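Local coordinates for protein 30kLP (Treponema pallidum, PDB 3K8G) that alters membrane permeability at acidic pH, makes lipid vesicles more permeable and might be involved in ligand transport, at residues A[100-113]-A[120-134]. Residues are numbered along the deposited sequence; the frame is centred on the assembly and turned at random.
Sequences ITYYESEHTDVSIP and VIFGSSKRERMSKML
In the beta-half-barrel, strands 108-114 and 117-123 pair as an antiparallel hairpin, and the chain then folds back so that R127 and the helix starting at M130 cover one face of it. D109 and I121 are the hydrogen-bonded pair; beyond it G123 N bonds H107 O, and the H107 ring returns ND1 to G123 O (3.1 Å) from above the carbonyl plane. R127, delivered by the type I turn S124-R127, runs extended from CG to NE and grips the D109 carboxylate in a side-on, two-nitrogen salt bridge. R127 NE lies 2.8 Å from D109 OD2, coming from above the carboxylate plane, and R127 NH2 reaches D109 OD1 at 3.1 Å in a nearly straight bond, the two flat groups turned 35° apart. NH1 bonds E106 O, while the H107-T108 peptide lies over one face of the guanidinium. Farther along, M130 bends at chi2 and chi3: CG sits over the centre of the Y102 ring (3.8 Å, CH-pi) and SD touches S111 CB. L134 inserts CD1 against Y102 CE1 (3.4 Å) and CD2 against P113 CG. One water links E104 OE2 to M130 N at the helix start. On the other face, V110 packs on V120 and T108 OG1 meets the F122 ring edge. The arginine thus ties the 105-107 loop, through E106 O, to the buried D109, whose charge it probably offsets, while apolar contacts seat the helix, predicted to be amphipathic, on the strands.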
loop_
_atom_site.group_PDB
_atom_site.type_symbol
_atom_site.label_atom_id
_atom_site.label_comp_id
_atom_site.label_asym_id
_atom_site.label_seq_id
_atom_site.Cartn_x
_atom_site.Cartn_y
_atom_site.Cartn_z
ATOM N N ILE A 100 -18.300 18.747 -0.398
ATOM C CA ILE A 100 -17.108 18.155 0.239
ATOM C C ILE A 100 -16.004 19.153 0.630
ATOM O O ILE A 100 -15.647 20.052 -0.140
ATOM C CB ILE A 100 -16.515 17.029 -0.659
ATOM C CG1 ILE A 100 -17.518 15.884 -0.807
ATOM C CG2 ILE A 100 -15.184 16.482 -0.093
ATOM C CD1 ILE A 100 -17.384 15.109 -2.100
ATOM N N THR A 101 -15.441 18.967 1.820
ATOM C CA THR A 101 -14.292 19.759 2.234
ATOM C C THR A 101 -12.973 19.035 1.930
ATOM O O THR A 101 -12.873 17.827 2.136
ATOM C CB THR A 101 -14.385 20.112 3.726
ATOM O OG1 THR A 101 -15.713 20.575 4.007
ATOM C CG2 THR A 101 -13.391 21.204 4.086
ATOM N N TYR A 102 -11.977 19.786 1.453
ATOM C CA TYR A 102 -10.627 19.255 1.218
ATOM C C TYR A 102 -9.719 19.898 2.231
ATOM O O TYR A 102 -9.807 21.110 2.435
ATOM C CB TYR A 102 -10.069 19.683 -0.164
ATOM C CG TYR A 102 -10.793 19.176 -1.386
ATOM C CD1 TYR A 102 -12.031 18.559 -1.291
ATOM C CD2 TYR A 102 -10.249 19.366 -2.650
ATOM C CE1 TYR A 102 -12.701 18.121 -2.416
ATOM C CE2 TYR A 102 -10.909 18.923 -3.787
ATOM C CZ TYR A 102 -12.130 18.306 -3.657
ATOM O OH TYR A 102 -12.800 17.869 -4.755
ATOM N N TYR A 103 -8.821 19.115 2.820
ATOM C CA TYR A 103 -7.749 19.648 3.660
ATOM C C TYR A 103 -6.386 19.473 2.975
ATOM O O TYR A 103 -6.054 18.384 2.456
ATOM C CB TYR A 103 -7.789 18.988 5.035
ATOM C CG TYR A 103 -9.155 19.105 5.714
ATOM C CD1 TYR A 103 -9.483 20.236 6.464
ATOM C CD2 TYR A 103 -10.113 18.098 5.587
ATOM C CE1 TYR A 103 -10.726 20.360 7.087
ATOM C CE2 TYR A 103 -11.367 18.206 6.211
ATOM C CZ TYR A 103 -11.654 19.343 6.960
ATOM O OH TYR A 103 -12.874 19.475 7.578
ATOM N N GLU A 104 -5.614 20.554 2.930
ATOM C CA GLU A 104 -4.328 20.548 2.235
ATOM C C GLU A 104 -3.220 20.955 3.155
ATOM O O GLU A 104 -3.393 21.866 3.980
ATOM C CB GLU A 104 -4.350 21.502 1.018
ATOM C CG GLU A 104 -5.486 21.189 0.008
ATOM C CD GLU A 104 -5.273 21.823 -1.372
ATOM O OE1 GLU A 104 -4.904 23.018 -1.445
ATOM O OE2 GLU A 104 -5.488 21.116 -2.379
ATOM N N SER A 105 -2.079 20.293 3.007
ATOM C CA SER A 105 -0.836 20.696 3.670
ATOM C C SER A 105 0.322 20.594 2.666
ATOM O O SER A 105 0.113 20.189 1.517
ATOM C CB SER A 105 -0.575 19.832 4.916
ATOM O OG SER A 105 -0.428 18.443 4.595
ATOM N N GLU A 106 1.535 20.935 3.086
ATOM C CA GLU A 106 2.701 20.862 2.186
ATOM C C GLU A 106 2.772 19.584 1.331
ATOM O O GLU A 106 2.961 19.646 0.110
ATOM C CB GLU A 106 4.011 20.978 2.975
ATOM C CG GLU A 106 5.244 21.143 2.085
ATOM C CD GLU A 106 5.268 22.475 1.321
ATOM O OE1 GLU A 106 4.436 23.371 1.610
ATOM O OE2 GLU A 106 6.135 22.629 0.432
ATOM N N HIS A 107 2.699 18.435 1.985
ATOM C CA HIS A 107 2.854 17.169 1.261
ATOM C C HIS A 107 1.625 16.248 1.276
ATOM O O HIS A 107 1.635 15.216 0.607
ATOM C CB HIS A 107 4.063 16.410 1.793
ATOM C CG HIS A 107 5.369 17.061 1.458
ATOM N ND1 HIS A 107 5.801 17.238 0.158
ATOM C CD2 HIS A 107 6.333 17.583 2.252
ATOM C CE1 HIS A 107 6.972 17.853 0.168
ATOM N NE2 HIS A 107 7.320 18.066 1.425
ATOM N N THR A 108 0.603 16.600 2.061
ATOM C CA THR A 108 -0.555 15.729 2.265
ATOM C C THR A 108 -1.888 16.429 2.052
ATOM O O THR A 108 -2.121 17.515 2.597
ATOM C CB THR A 108 -0.521 15.070 3.659
ATOM O OG1 THR A 108 0.771 14.518 3.880
ATOM C CG2 THR A 108 -1.542 13.932 3.753
ATOM N N ASP A 109 -2.744 15.820 1.212
ATOM C CA ASP A 109 -4.119 16.251 1.034
ATOM C C ASP A 109 -5.075 15.164 1.522
ATOM O O ASP A 109 -4.828 13.977 1.334
ATOM C CB ASP A 109 -4.350 16.621 -0.428
ATOM C CG ASP A 109 -3.292 17.613 -0.931
ATOM O OD1 ASP A 109 -2.971 18.578 -0.168
ATOM O OD2 ASP A 109 -2.722 17.401 -2.018
ATOM N N VAL A 110 -6.146 15.572 2.183
ATOM C CA VAL A 110 -7.056 14.626 2.799
ATOM C C VAL A 110 -8.469 15.090 2.559
ATOM O O VAL A 110 -8.785 16.295 2.691
ATOM C CB VAL A 110 -6.810 14.426 4.322
ATOM C CG1 VAL A 110 -7.764 13.348 4.902
ATOM C CG2 VAL A 110 -5.349 14.080 4.631
ATOM N N SER A 111 -9.324 14.123 2.253
ATOM C CA SER A 111 -10.750 14.346 2.189
ATOM C C SER A 111 -11.463 13.244 2.912
ATOM O O SER A 111 -10.998 12.097 2.919
ATOM C CB SER A 111 -11.235 14.292 0.721
ATOM O OG SER A 111 -12.537 14.833 0.712
ATOM N N ILE A 112 -12.610 13.566 3.507
ATOM C CA ILE A 112 -13.474 12.549 4.097
ATOM C C ILE A 112 -14.813 12.708 3.376
ATOM O O ILE A 112 -15.719 13.385 3.869
ATOM C CB ILE A 112 -13.670 12.707 5.640
ATOM C CG1 ILE A 112 -12.341 12.923 6.379
ATOM C CG2 ILE A 112 -14.440 11.504 6.215
ATOM C CD1 ILE A 112 -11.423 11.760 6.360
ATOM N N PRO A 113 -14.938 12.109 2.187
ATOM C CA PRO A 113 -16.090 12.479 1.356
ATOM C C PRO A 113 -17.425 11.876 1.800
ATOM O O PRO A 113 -18.458 12.231 1.234
ATOM C CB PRO A 113 -15.698 12.011 -0.052
ATOM C CG PRO A 113 -14.587 11.051 0.130
ATOM C CD PRO A 113 -14.023 11.170 1.514
ATOM N N VAL A 120 -6.548 10.082 0.869
ATOM C CA VAL A 120 -5.329 10.775 1.237
ATOM C C VAL A 120 -4.416 10.687 0.038
ATOM O O VAL A 120 -4.273 9.615 -0.574
ATOM C CB VAL A 120 -4.625 10.104 2.457
ATOM C CG1 VAL A 120 -3.236 10.715 2.726
ATOM C CG2 VAL A 120 -5.499 10.196 3.689
ATOM N N ILE A 121 -3.834 11.823 -0.329
ATOM C CA ILE A 121 -2.852 11.829 -1.377
ATOM C C ILE A 121 -1.623 12.470 -0.754
ATOM O O ILE A 121 -1.706 13.590 -0.213
ATOM C CB ILE A 121 -3.337 12.705 -2.585
ATOM C CG1 ILE A 121 -4.671 12.164 -3.147
ATOM C CG2 ILE A 121 -2.226 12.794 -3.656
ATOM C CD1 ILE A 121 -5.301 13.082 -4.220
ATOM N N PHE A 122 -0.506 11.758 -0.812
ATOM C CA PHE A 122 0.730 12.196 -0.178
ATOM C C PHE A 122 1.843 12.215 -1.211
ATOM O O PHE A 122 2.000 11.260 -1.976
ATOM C CB PHE A 122 1.123 11.202 0.930
ATOM C CG PHE A 122 2.521 11.392 1.412
ATOM C CD1 PHE A 122 2.816 12.413 2.323
ATOM C CD2 PHE A 122 3.556 10.608 0.902
ATOM C CE1 PHE A 122 4.143 12.635 2.754
ATOM C CE2 PHE A 122 4.882 10.822 1.329
ATOM C CZ PHE A 122 5.172 11.828 2.240
ATOM N N GLY A 123 2.653 13.261 -1.232
ATOM C CA GLY A 123 3.897 13.171 -2.005
ATOM C C GLY A 123 4.418 14.474 -2.552
ATOM O O GLY A 123 4.301 15.502 -1.909
ATOM N N SER A 124 4.995 14.416 -3.741
ATOM C CA SER A 124 5.628 15.571 -4.342
ATOM C C SER A 124 4.609 16.625 -4.811
ATOM O O SER A 124 3.393 16.403 -4.794
ATOM C CB SER A 124 6.433 15.108 -5.542
ATOM O OG SER A 124 5.572 14.909 -6.647
ATOM N N SER A 125 5.109 17.755 -5.295
ATOM C CA SER A 125 4.224 18.791 -5.854
ATOM C C SER A 125 3.458 18.350 -7.136
ATOM O O SER A 125 2.488 18.983 -7.522
ATOM C CB SER A 125 5.023 20.081 -6.096
ATOM O OG SER A 125 5.812 19.954 -7.266
ATOM N N LYS A 126 3.872 17.243 -7.750
ATOM C CA LYS A 126 3.207 16.673 -8.926
ATOM C C LYS A 126 2.117 15.634 -8.553
ATOM O O LYS A 126 1.497 15.019 -9.416
ATOM C CB LYS A 126 4.247 15.991 -9.803
ATOM C CG LYS A 126 5.246 16.923 -10.496
ATOM C CD LYS A 126 4.626 17.394 -11.792
ATOM C CE LYS A 126 5.665 17.871 -12.791
ATOM N NZ LYS A 126 5.007 17.979 -14.116
ATOM N N ARG A 127 1.858 15.476 -7.269
ATOM C CA ARG A 127 0.786 14.562 -6.827
ATOM C C ARG A 127 -0.598 14.977 -7.367
ATOM O O ARG A 127 -0.875 16.158 -7.629
ATOM C CB ARG A 127 0.737 14.484 -5.324
ATOM C CG ARG A 127 0.196 15.726 -4.604
ATOM C CD ARG A 127 0.439 15.523 -3.127
ATOM N NE ARG A 127 -0.100 16.621 -2.300
ATOM C CZ ARG A 127 0.592 17.666 -1.874
ATOM N NH1 ARG A 127 1.890 17.780 -2.169
ATOM N NH2 ARG A 127 -0.021 18.584 -1.115
ATOM N N GLU A 128 -1.466 13.985 -7.498
ATOM C CA GLU A 128 -2.765 14.187 -8.142
ATOM C C GLU A 128 -3.577 15.184 -7.332
ATOM O O GLU A 128 -3.500 15.212 -6.079
ATOM C CB GLU A 128 -3.508 12.840 -8.213
ATOM C CG GLU A 128 -4.873 12.936 -8.933
ATOM C CD GLU A 128 -5.466 11.588 -9.212
ATOM O OE1 GLU A 128 -5.829 10.936 -8.211
ATOM O OE2 GLU A 128 -5.556 11.206 -10.411
ATOM N N ARG A 129 -4.380 15.979 -8.028
ATOM C CA ARG A 129 -5.355 16.856 -7.356
ATOM C C ARG A 129 -6.470 16.019 -6.716
ATOM O O ARG A 129 -6.951 15.049 -7.318
ATOM C CB ARG A 129 -5.957 17.849 -8.380
ATOM C CG ARG A 129 -4.927 18.900 -8.970
ATOM C CD ARG A 129 -5.552 19.842 -10.096
ATOM N NE ARG A 129 -6.020 19.066 -11.228
ATOM C CZ ARG A 129 -7.273 18.637 -11.427
ATOM N NH1 ARG A 129 -8.276 19.011 -10.648
ATOM N NH2 ARG A 129 -7.518 17.839 -12.443
ATOM N N MET A 130 -6.852 16.384 -5.487
ATOM C CA MET A 130 -7.874 15.651 -4.733
ATOM C C MET A 130 -9.176 15.590 -5.535
ATOM O O MET A 130 -9.806 14.536 -5.608
ATOM C CB MET A 130 -8.084 16.282 -3.328
ATOM C CG MET A 130 -9.196 15.652 -2.471
ATOM S SD MET A 130 -8.806 13.931 -2.158
ATOM C CE MET A 130 -7.363 14.131 -1.096
ATOM N N SER A 131 -9.588 16.688 -6.191
ATOM C CA SER A 131 -10.857 16.602 -6.938
ATOM C C SER A 131 -10.824 15.602 -8.087
ATOM O O SER A 131 -11.869 15.033 -8.460
ATOM C CB SER A 131 -11.388 17.985 -7.412
ATOM O OG SER A 131 -10.936 18.274 -8.690
ATOM N N LYS A 132 -9.633 15.338 -8.636
ATOM C CA LYS A 132 -9.502 14.316 -9.671
ATOM C C LYS A 132 -9.648 12.905 -9.085
ATOM O O LYS A 132 -10.331 12.046 -9.683
ATOM C CB LYS A 132 -8.199 14.474 -10.465
ATOM C CG LYS A 132 -8.059 13.488 -11.592
ATOM C CD LYS A 132 -6.878 13.862 -12.523
ATOM C CE LYS A 132 -6.869 12.911 -13.726
ATOM N NZ LYS A 132 -5.527 12.866 -14.326
ATOM N N MET A 133 -9.009 12.667 -7.937
ATOM C CA MET A 133 -9.222 11.390 -7.221
ATOM C C MET A 133 -10.680 11.183 -6.849
ATOM O O MET A 133 -11.241 10.097 -7.092
ATOM C CB MET A 133 -8.389 11.313 -5.975
ATOM C CG MET A 133 -8.567 9.985 -5.238
ATOM S SD MET A 133 -7.294 9.824 -3.975
ATOM C CE MET A 133 -7.816 8.202 -3.252
ATOM N N LEU A 134 -11.299 12.225 -6.288
ATOM C CA LEU A 134 -12.718 12.147 -5.908
ATOM C C LEU A 134 -13.654 11.895 -7.083
ATOM O O LEU A 134 -14.680 11.244 -6.912
ATOM C CB LEU A 134 -13.172 13.381 -5.102
ATOM C CG LEU A 134 -12.497 13.515 -3.740
ATOM C CD1 LEU A 134 -12.961 14.790 -3.040
ATOM C CD2 LEU A 134 -12.735 12.276 -2.837
HETATM O O HOH W 1 -5.626 18.934 -4.267
#